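Local coordinates for formate dehydrogenase (Staphylococcus aureus, PDB 6TTB), which catalyses the NAD-dependent oxidation of formate to carbon dioxide, passing a hydride to the cofactor NAD+, at the interface of chains A and B. Numbering follows the deposited sequence. Chains: chain A/B, Formate dehydrogenase.

Contact 1: the interface of chains A and B. Residues chain A 205-206, 209; chain B 205, 209.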
ATOM      1  N   GLU A 205       9.164  -8.571  10.210  1.00 25.57           N
ATOM      2  CA  GLU A 205       8.780  -9.925   9.884  1.00 28.72           C
ATOM      3  C   GLU A 205       8.027  -9.893   8.574  1.00 25.16           C
ATOM      4  O   GLU A 205       8.298 -10.689   7.671  1.00 24.74           O
ATOM      5  CB  GLU A 205       7.877 -10.504  10.973  1.00 33.55           C
ATOM      6  CG  GLU A 205       8.616 -11.462  11.889  1.00 44.54           C
ATOM      7  CD  GLU A 205       8.071 -11.426  13.305  1.00 65.40           C
ATOM      8  OE1 GLU A 205       6.805 -11.486  13.449  1.00 73.53           O
ATOM      9  OE2 GLU A 205       8.896 -11.306  14.278  1.00 51.66           O
ATOM     10  N   ARG A 206       7.090  -8.949   8.473  1.00 21.41           N
ATOM     11  CA  ARG A 206       6.267  -8.882   7.286  1.00 19.42           C
ATOM     12  C   ARG A 206       7.074  -8.286   6.147  1.00 20.13           C
ATOM     13  O   ARG A 206       6.806  -8.607   5.027  1.00 26.24           O
ATOM     14  CB  ARG A 206       4.983  -8.097   7.495  1.00 18.84           C
ATOM     15  CG  ARG A 206       4.164  -8.597   8.666  1.00 17.51           C
ATOM     16  CD  ARG A 206       3.096  -7.547   8.937  1.00 19.99           C
ATOM     17  NE  ARG A 206       2.098  -8.179   9.788  1.00 24.97           N
ATOM     18  CZ  ARG A 206       2.410  -9.002  10.801  1.00 21.05           C
ATOM     19  NH1 ARG A 206       3.681  -9.156  11.122  1.00 18.43           N
ATOM     20  NH2 ARG A 206       1.465  -9.642  11.474  1.00 15.87           N
ATOM     21  N   PRO A 209       9.985 -11.114   3.733  1.00 18.59           N
ATOM     22  CA  PRO A 209       9.740 -11.890   2.541  1.00 20.07           C
ATOM     23  C   PRO A 209       9.569 -11.089   1.261  1.00 24.85           C
ATOM     24  O   PRO A 209       9.184 -11.657   0.242  1.00 34.80           O
ATOM     25  CB  PRO A 209       8.468 -12.683   2.809  1.00 19.03           C
ATOM     26  CG  PRO A 209       8.043 -12.324   4.234  1.00 21.12           C
ATOM     27  CD  PRO A 209       8.905 -11.161   4.696  1.00 18.45           C
TER
ATOM     28  N   GLU B 205       4.336 -16.450  -0.102  1.00 18.29           N
ATOM     29  CA  GLU B 205       5.485 -16.217   0.735  1.00 20.68           C
ATOM     30  C   GLU B 205       5.323 -14.846   1.402  1.00 24.28           C
ATOM     31  O   GLU B 205       5.591 -14.708   2.602  1.00 20.33           O
ATOM     32  CB  GLU B 205       6.735 -16.201  -0.124  1.00 22.39           C
ATOM     33  CG  GLU B 205       7.410 -17.532  -0.135  1.00 34.15           C
ATOM     34  CD  GLU B 205       8.061 -17.908  -1.459  1.00 42.57           C
ATOM     35  OE1 GLU B 205       8.528 -16.957  -2.220  1.00 51.25           O
ATOM     36  OE2 GLU B 205       8.090 -19.120  -1.751  1.00 40.69           O
ATOM     37  N   PRO B 209       3.770 -14.129   6.605  1.00 21.16           N
ATOM     38  CA  PRO B 209       4.066 -13.539   7.892  1.00 19.40           C
ATOM     39  C   PRO B 209       3.015 -12.530   8.309  1.00 19.70           C
ATOM     40  O   PRO B 209       3.308 -11.573   9.002  1.00 22.81           O
ATOM     41  CB  PRO B 209       5.397 -12.843   7.643  1.00 17.75           C
ATOM     42  CG  PRO B 209       5.293 -12.421   6.238  1.00 23.51           C
ATOM     43  CD  PRO B 209       4.477 -13.490   5.511  1.00 23.66           C
TER

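Contact 2: the interface of chains A and B. Residues chain A 176-178, 180; chain B 47, 49, 328, 333.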
ATOM      1  N   LEU A 176       1.111   5.600 -19.014  1.00 28.27           N
ATOM      2  CA  LEU A 176       2.064   4.796 -18.290  1.00 29.75           C
ATOM      3  C   LEU A 176       3.355   5.576 -18.038  1.00 27.70           C
ATOM      4  O   LEU A 176       4.163   5.191 -17.220  1.00 25.23           O
ATOM      5  CB  LEU A 176       2.279   3.504 -19.077  1.00 27.71           C
ATOM      6  CG  LEU A 176       1.399   2.349 -18.588  1.00 34.21           C
ATOM      7  CD1 LEU A 176       0.038   2.850 -18.132  1.00 27.06           C
ATOM      8  CD2 LEU A 176       1.247   1.268 -19.635  1.00 32.01           C
ATOM      9  N   SER A 177       3.568   6.652 -18.770  1.00 32.16           N
ATOM     10  CA  SER A 177       4.786   7.417 -18.538  1.00 37.54           C
ATOM     11  C   SER A 177       4.707   8.029 -17.162  1.00 45.74           C
ATOM     12  O   SER A 177       5.684   8.007 -16.417  1.00 60.47           O
ATOM     13  CB  SER A 177       5.006   8.466 -19.582  1.00 29.35           C
ATOM     14  OG  SER A 177       5.430   7.824 -20.785  1.00 34.27           O
ATOM     15  N   GLN A 178       3.506   8.500 -16.810  1.00 43.06           N
ATOM     16  CA  GLN A 178       3.424   9.424 -15.711  1.00 39.59           C
ATOM     17  C   GLN A 178       3.255   8.660 -14.429  1.00 31.58           C
ATOM     18  O   GLN A 178       3.567   9.208 -13.362  1.00 34.70           O
ATOM     19  CB  GLN A 178       2.298  10.425 -15.898  1.00 52.09           C
ATOM     20  CG  GLN A 178       2.359  11.539 -14.867  1.00 48.56           C
ATOM     21  CD  GLN A 178       1.010  12.193 -14.711  1.00 48.46           C
ATOM     22  OE1 GLN A 178       0.499  12.829 -15.624  1.00 35.64           O
ATOM     23  NE2 GLN A 178       0.394  11.991 -13.559  1.00 50.11           N
ATOM     24  N   GLY A 180       4.566   5.514 -14.406  1.00 23.73           N
ATOM     25  CA  GLY A 180       5.847   4.852 -14.402  1.00 26.49           C
ATOM     26  C   GLY A 180       6.885   5.675 -13.645  1.00 25.58           C
ATOM     27  O   GLY A 180       7.641   5.131 -12.807  1.00 23.57           O
TER
ATOM     28  N   GLU B  47      10.425  14.407 -14.846  1.00 42.44           N
ATOM     29  CA  GLU B  47      10.279  13.105 -15.534  1.00 38.41           C
ATOM     30  C   GLU B  47      11.640  12.406 -15.804  1.00 44.68           C
ATOM     31  O   GLU B  47      12.030  12.269 -16.972  1.00 45.43           O
ATOM     32  CB  GLU B  47       9.362  13.269 -16.739  1.00 31.33           C
ATOM     33  CG  GLU B  47       7.910  13.136 -16.363  1.00 30.35           C
ATOM     34  CD  GLU B  47       7.053  12.115 -17.127  1.00 33.82           C
ATOM     35  OE1 GLU B  47       7.620  11.337 -17.969  1.00 33.80           O
ATOM     36  OE2 GLU B  47       5.802  12.119 -16.929  1.00 28.73           O
ATOM     37  N   GLN B  49      11.498   9.275 -15.950  1.00 32.38           N
ATOM     38  CA  GLN B  49      11.109   8.118 -16.768  1.00 36.31           C
ATOM     39  C   GLN B  49      12.286   7.742 -17.688  1.00 36.73           C
ATOM     40  O   GLN B  49      13.038   8.608 -18.115  1.00 53.04           O
ATOM     41  CB  GLN B  49       9.836   8.536 -17.529  1.00 39.55           C
ATOM     42  CG  GLN B  49       9.499   7.759 -18.772  1.00 36.21           C
ATOM     43  CD  GLN B  49       8.737   6.534 -18.373  1.00 42.86           C
ATOM     44  OE1 GLN B  49       8.460   6.319 -17.192  1.00 47.67           O
ATOM     45  NE2 GLN B  49       8.391   5.722 -19.361  1.00 43.74           N
ATOM     46  N   MET B 328       5.891  -1.530 -15.522  1.00 40.92           N
ATOM     47  CA  MET B 328       6.234  -0.159 -15.877  1.00 40.59           C
ATOM     48  C   MET B 328       7.140   0.472 -14.839  1.00 34.56           C
ATOM     49  O   MET B 328       7.598   1.592 -15.033  1.00 27.95           O
ATOM     50  CB  MET B 328       4.992   0.706 -16.115  1.00 52.25           C
ATOM     51  CG  MET B 328       5.078   1.545 -17.421  1.00 60.50           C
ATOM     52  SD  MET B 328       6.740   1.467 -18.219  1.00 71.95           S
ATOM     53  CE  MET B 328       6.465   2.482 -19.674  1.00 55.19           C
ATOM     54  N   GLN B 333      11.865  -0.646 -16.159  1.00 21.82           N
ATOM     55  CA  GLN B 333      12.596   0.101 -17.194  1.00 23.31           C
ATOM     56  C   GLN B 333      14.094  -0.241 -17.178  1.00 21.40           C
ATOM     57  O   GLN B 333      14.621  -0.559 -18.221  1.00 22.12           O
ATOM     58  CB  GLN B 333      12.282   1.597 -17.187  1.00 24.87           C
ATOM     59  CG  GLN B 333      10.796   1.885 -17.363  1.00 34.71           C
ATOM     60  CD  GLN B 333      10.428   3.296 -16.999  1.00 45.87           C
ATOM     61  OE1 GLN B 333      11.043   4.244 -17.477  1.00 55.67           O
ATOM     62  NE2 GLN B 333       9.400   3.443 -16.162  1.00 47.24           N
TER

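Contact 3: the interface of chains A and B. Residues chain A 302, 305-307, 314, 323-324; chain B 173-174.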
ATOM      1  N   TRP A 302      -1.513  12.311  13.511  1.00 16.92           N
ATOM      2  CA  TRP A 302      -1.494  13.753  13.224  1.00 19.00           C
ATOM      3  C   TRP A 302      -1.147  14.630  14.449  1.00 21.85           C
ATOM      4  O   TRP A 302      -1.542  14.298  15.585  1.00 19.14           O
ATOM      5  CB  TRP A 302      -2.832  14.152  12.690  1.00 16.62           C
ATOM      6  CG  TRP A 302      -3.274  13.363  11.520  1.00 18.16           C
ATOM      7  CD1 TRP A 302      -3.664  12.054  11.505  1.00 19.65           C
ATOM      8  CD2 TRP A 302      -3.525  13.889  10.203  1.00 17.55           C
ATOM      9  NE1 TRP A 302      -4.052  11.696  10.246  1.00 16.74           N
ATOM     10  CE2 TRP A 302      -4.011  12.804   9.428  1.00 16.02           C
ATOM     11  CE3 TRP A 302      -3.327  15.149   9.600  1.00 14.11           C
ATOM     12  CZ2 TRP A 302      -4.297  12.931   8.072  1.00 15.55           C
ATOM     13  CZ3 TRP A 302      -3.598  15.254   8.258  1.00 15.79           C
ATOM     14  CH2 TRP A 302      -4.068  14.157   7.507  1.00 15.53           C
ATOM     15  N   GLN A 305      -4.788  15.983  16.856  1.00 16.58           N
ATOM     16  CA  GLN A 305      -5.875  15.140  16.449  1.00 18.00           C
ATOM     17  C   GLN A 305      -7.037  15.503  17.330  1.00 21.51           C
ATOM     18  O   GLN A 305      -6.823  15.757  18.513  1.00 25.26           O
ATOM     19  CB  GLN A 305      -5.534  13.680  16.707  1.00 18.31           C
ATOM     20  CG  GLN A 305      -4.439  13.176  15.801  1.00 18.29           C
ATOM     21  CD  GLN A 305      -4.415  11.673  15.610  1.00 18.75           C
ATOM     22  OE1 GLN A 305      -3.585  11.141  14.841  1.00 19.43           O
ATOM     23  NE2 GLN A 305      -5.298  10.977  16.321  1.00 16.31           N
ATOM     24  N   PRO A 306      -8.274  15.593  16.778  1.00 18.87           N
ATOM     25  CA  PRO A 306      -8.491  15.335  15.345  1.00 18.02           C
ATOM     26  C   PRO A 306      -7.711  16.318  14.505  1.00 16.65           C
ATOM     27  O   PRO A 306      -7.501  17.417  14.911  1.00 21.49           O
ATOM     28  CB  PRO A 306      -9.979  15.535  15.107  1.00 16.23           C
ATOM     29  CG  PRO A 306     -10.591  15.412  16.533  1.00 19.83           C
ATOM     30  CD  PRO A 306      -9.514  15.861  17.517  1.00 16.86           C
ATOM     31  N   ALA A 307      -7.236  15.877  13.355  1.00 16.37           N
ATOM     32  CA  ALA A 307      -6.666  16.760  12.366  1.00 16.17           C
ATOM     33  C   ALA A 307      -7.698  17.819  11.966  1.00 17.38           C
ATOM     34  O   ALA A 307      -8.823  17.516  11.556  1.00 14.68           O
ATOM     35  CB  ALA A 307      -6.161  15.964  11.188  1.00 13.63           C
ATOM     36  N   ARG A 314      -3.172  17.045   4.613  1.00 33.33           N
ATOM     37  CA  ARG A 314      -4.278  16.402   3.918  1.00 24.48           C
ATOM     38  C   ARG A 314      -4.135  16.607   2.406  1.00 22.26           C
ATOM     39  O   ARG A 314      -4.447  15.735   1.642  1.00 22.55           O
ATOM     40  CB  ARG A 314      -5.595  17.011   4.392  1.00 22.26           C
ATOM     41  CG  ARG A 314      -5.847  16.873   5.887  1.00 19.88           C
ATOM     42  CD  ARG A 314      -7.248  17.423   6.124  1.00 20.17           C
ATOM     43  NE  ARG A 314      -7.884  17.158   7.422  1.00 18.17           N
ATOM     44  CZ  ARG A 314      -8.698  16.123   7.691  1.00 16.29           C
ATOM     45  NH1 ARG A 314      -8.986  15.195   6.783  1.00 14.69           N
ATOM     46  NH2 ARG A 314      -9.262  16.060   8.865  1.00 16.49           N
ATOM     47  N   VAL A 323      -6.957   9.234   7.811  1.00 17.23           N
ATOM     48  CA  VAL A 323      -7.255   9.627   9.170  1.00 17.90           C
ATOM     49  C   VAL A 323      -6.828   8.462  10.080  1.00 20.55           C
ATOM     50  O   VAL A 323      -6.399   7.435   9.579  1.00 26.94           O
ATOM     51  CB  VAL A 323      -8.736   9.996   9.296  1.00 13.51           C
ATOM     52  CG1 VAL A 323      -9.093  11.003   8.223  1.00 14.07           C
ATOM     53  CG2 VAL A 323      -9.573   8.766   9.108  1.00 12.97           C
ATOM     54  N   HIS A 324      -6.964   8.627  11.408  1.00 20.24           N
ATOM     55  CA  HIS A 324      -6.205   7.851  12.350  1.00 17.42           C
ATOM     56  C   HIS A 324      -7.043   6.694  12.831  1.00 15.29           C
ATOM     57  O   HIS A 324      -7.428   6.690  14.004  1.00 18.74           O
ATOM     58  CB  HIS A 324      -5.809   8.676  13.604  1.00 14.11           C
ATOM     59  CG  HIS A 324      -4.995   7.833  14.551  1.00 13.62           C
ATOM     60  ND1 HIS A 324      -4.666   8.217  15.856  1.00 14.72           N
ATOM     61  CD2 HIS A 324      -4.414   6.627  14.372  1.00 12.29           C
ATOM     62  CE1 HIS A 324      -3.875   7.282  16.402  1.00 12.27           C
ATOM     63  NE2 HIS A 324      -3.754   6.291  15.529  1.00 10.82           N
TER
ATOM     64  N   GLU B 173     -12.554  15.326   6.321  1.00 19.55           N
ATOM     65  CA  GLU B 173     -13.470  14.800   7.314  1.00 18.12           C
ATOM     66  C   GLU B 173     -12.633  14.147   8.380  1.00 17.25           C
ATOM     67  O   GLU B 173     -11.401  14.150   8.252  1.00 17.73           O
ATOM     68  CB  GLU B 173     -14.501  13.842   6.732  1.00 17.18           C
ATOM     69  CG  GLU B 173     -14.649  13.973   5.255  1.00 21.60           C
ATOM     70  CD  GLU B 173     -15.784  13.146   4.718  1.00 25.11           C
ATOM     71  OE1 GLU B 173     -16.182  12.187   5.399  1.00 21.15           O
ATOM     72  OE2 GLU B 173     -16.323  13.505   3.611  1.00 31.60           O
ATOM     73  N   TRP B 174     -13.321  13.651   9.442  1.00 15.81           N
ATOM     74  CA  TRP B 174     -12.769  12.825  10.496  1.00 13.30           C
ATOM     75  C   TRP B 174     -13.945  12.045  11.086  1.00 14.70           C
ATOM     76  O   TRP B 174     -14.444  12.330  12.175  1.00 15.53           O
ATOM     77  CB  TRP B 174     -12.059  13.732  11.526  1.00 12.87           C
ATOM     78  CG  TRP B 174     -11.187  13.039  12.542  1.00 13.44           C
ATOM     79  CD1 TRP B 174     -11.590  12.386  13.654  1.00 10.96           C
ATOM     80  CD2 TRP B 174      -9.759  12.849  12.478  1.00 13.94           C
ATOM     81  NE1 TRP B 174     -10.528  11.815  14.267  1.00 11.21           N
ATOM     82  CE2 TRP B 174      -9.403  12.084  13.590  1.00 11.84           C
ATOM     83  CE3 TRP B 174      -8.777  13.149  11.519  1.00 15.46           C
ATOM     84  CZ2 TRP B 174      -8.104  11.697  13.841  1.00 14.53           C
ATOM     85  CZ3 TRP B 174      -7.485  12.691  11.719  1.00 18.05           C
ATOM     86  CH2 TRP B 174      -7.143  12.012  12.886  1.00 17.74           C
TER

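Contact 1: the interface of chains A and B
A:Pro209 and B:Pro209 point their rings at each other, CG against CG, and the two CG atoms lie 3.4 Å apart. Since both residues are the same position of one protein, the pair straddles the two-fold relation between the chains. Proline suits such a place: its ring is short, rigid and apolar, and can be pressed against a copy of itself without a flexible side chain having to be ordered.

Each ring also rests on the end of the partner's helix. CB of A:Pro209 packs 3.5 Å from the backbone O of B:Glu205, and CB of B:Pro209 lies 3.6 Å from the O of A:Glu205. The glutamates therefore take part here through their backbones; the side chain of A:Glu205 is poorly ordered.

A:Arg206 brings in a longer arm. Its CG stands beside the backbone N (chi1 -54°), and the chain runs extended to NE, carrying the guanidinium over the carbonyl O of B:Pro209. That oxygen lies over the centre of the guanidinium face, 3.3 Å from CZ. An approach to the face, away from the in-plane N-H directions, may be favourable electrostatically if, as is usual for arginine, the group is charged; no hydrogen bond is implied.

A:Glu205 and A:Arg206 belong to helix 198-207, which follows the glycine loop of the Rossmann-type NAD-binding domain; the prolines sit just beyond it in the 3-10 turn 208-210.

Contact 2: the interface of chains A and B
This is part of the two-fold symmetric homodimer interface of a D-2-hydroxyacid dehydrogenase family enzyme, in which the short helix 176-180 of chain A lies against loops of chain B and probably helps to hold the dimer together. A:Leu176 and B:Met328 supply the apolar part: their side chains cross obliquely, with CB of the leucine 3.8 Å from CG of the methionine. Methionine suits the position because a long, unbranched, flexible chain can adapt to a branched neighbour.

Next along the helix, A:Ser177 is small enough to let B:Gln49 come close to its backbone. The glutamine CG is anti to its backbone N (chi1 159°), and the chain turns at chi2 to bring the amide beside the serine backbone, OE1 lying 3.3 Å from the O of A:Ser177, two acceptors that do not bond to each other. At A:Gln178 the carboxylate of B:Glu47 comes across the side chain at about a right angle, OE2 lying 3.8 Å from CA.

Behind this first shell, B:Gln333 on helix 330-348 reaches out through an extended chain. Its NE2 gives a fairly straight hydrogen bond of 2.8 Å to the backbone O of B:Met328 and so steadies the methionine loop. A weak bond of 3.2 Å runs from the same NE2 to OE1 of B:Gln49.

Contact 3: the interface of chains A and B
A cis peptide bond leads into A:Pro306 and turns its ring onto the indole of B:Trp174, which extends from a loop of chain B into chain A. With chi1 near -168°, B:Trp174 swings its indole opposite the backbone N and directs it between A:Pro306 and A:Val323. CB of A:Pro306 stands over the five-membered ring, 3.6 Å from its centroid, and CA covers the six-membered ring; such C-H groups suit an electron-rich face. A:Val323 closes on the opposite face, its CB 3.8 Å from CZ3, so the indole is sandwiched between aliphatic groups.

The far rim of the indole points at the face of A:Trp302, edge-to-face with planes 82° apart, CH2 of B:Trp174 lying 3.7 Å from CD1 of A:Trp302. CB of A:Ala307 packs over the same A:Trp302 face; this small methyl group shares the face with the indole rim and lies 3.6 Å from CZ3 of B:Trp174.

At the base of the loop, A:Arg314 holds the backbone O of B:Glu173 end-on, by hydrogen bonds from NH1 (3.0 Å) and NH2 (2.9 Å). NH2 also gives a hydrogen bond to the backbone O of A:Ala307, which helps fix the guanidinium.

CH2 of B:Trp174 also touches CB of A:His324, whose ND1 accepts a 2.9 Å hydrogen bond from NE2 of A:Gln305. This histidine-glutamine pair is the catalytic pair of formate dehydrogenases, so the partner's tryptophan probably helps to shape and steady the active site.

Contact 1 lies about 29 Å from contact 2 and 30 Å from contact 3, while contacts 2 and 3 are about 32 Å apart, measured between the centres of their C-alpha atoms. Contact 1 sets like against like at the symmetry relation. Contacts 2 and 3 draw on one stretch, running from 173-174 into helix 176-180, given by chain A in the one and by chain B in the other. In both it meets the partner near 323-328, so each chain reaches over the other, and dimerisation is probably tied to the surroundings of both active sites.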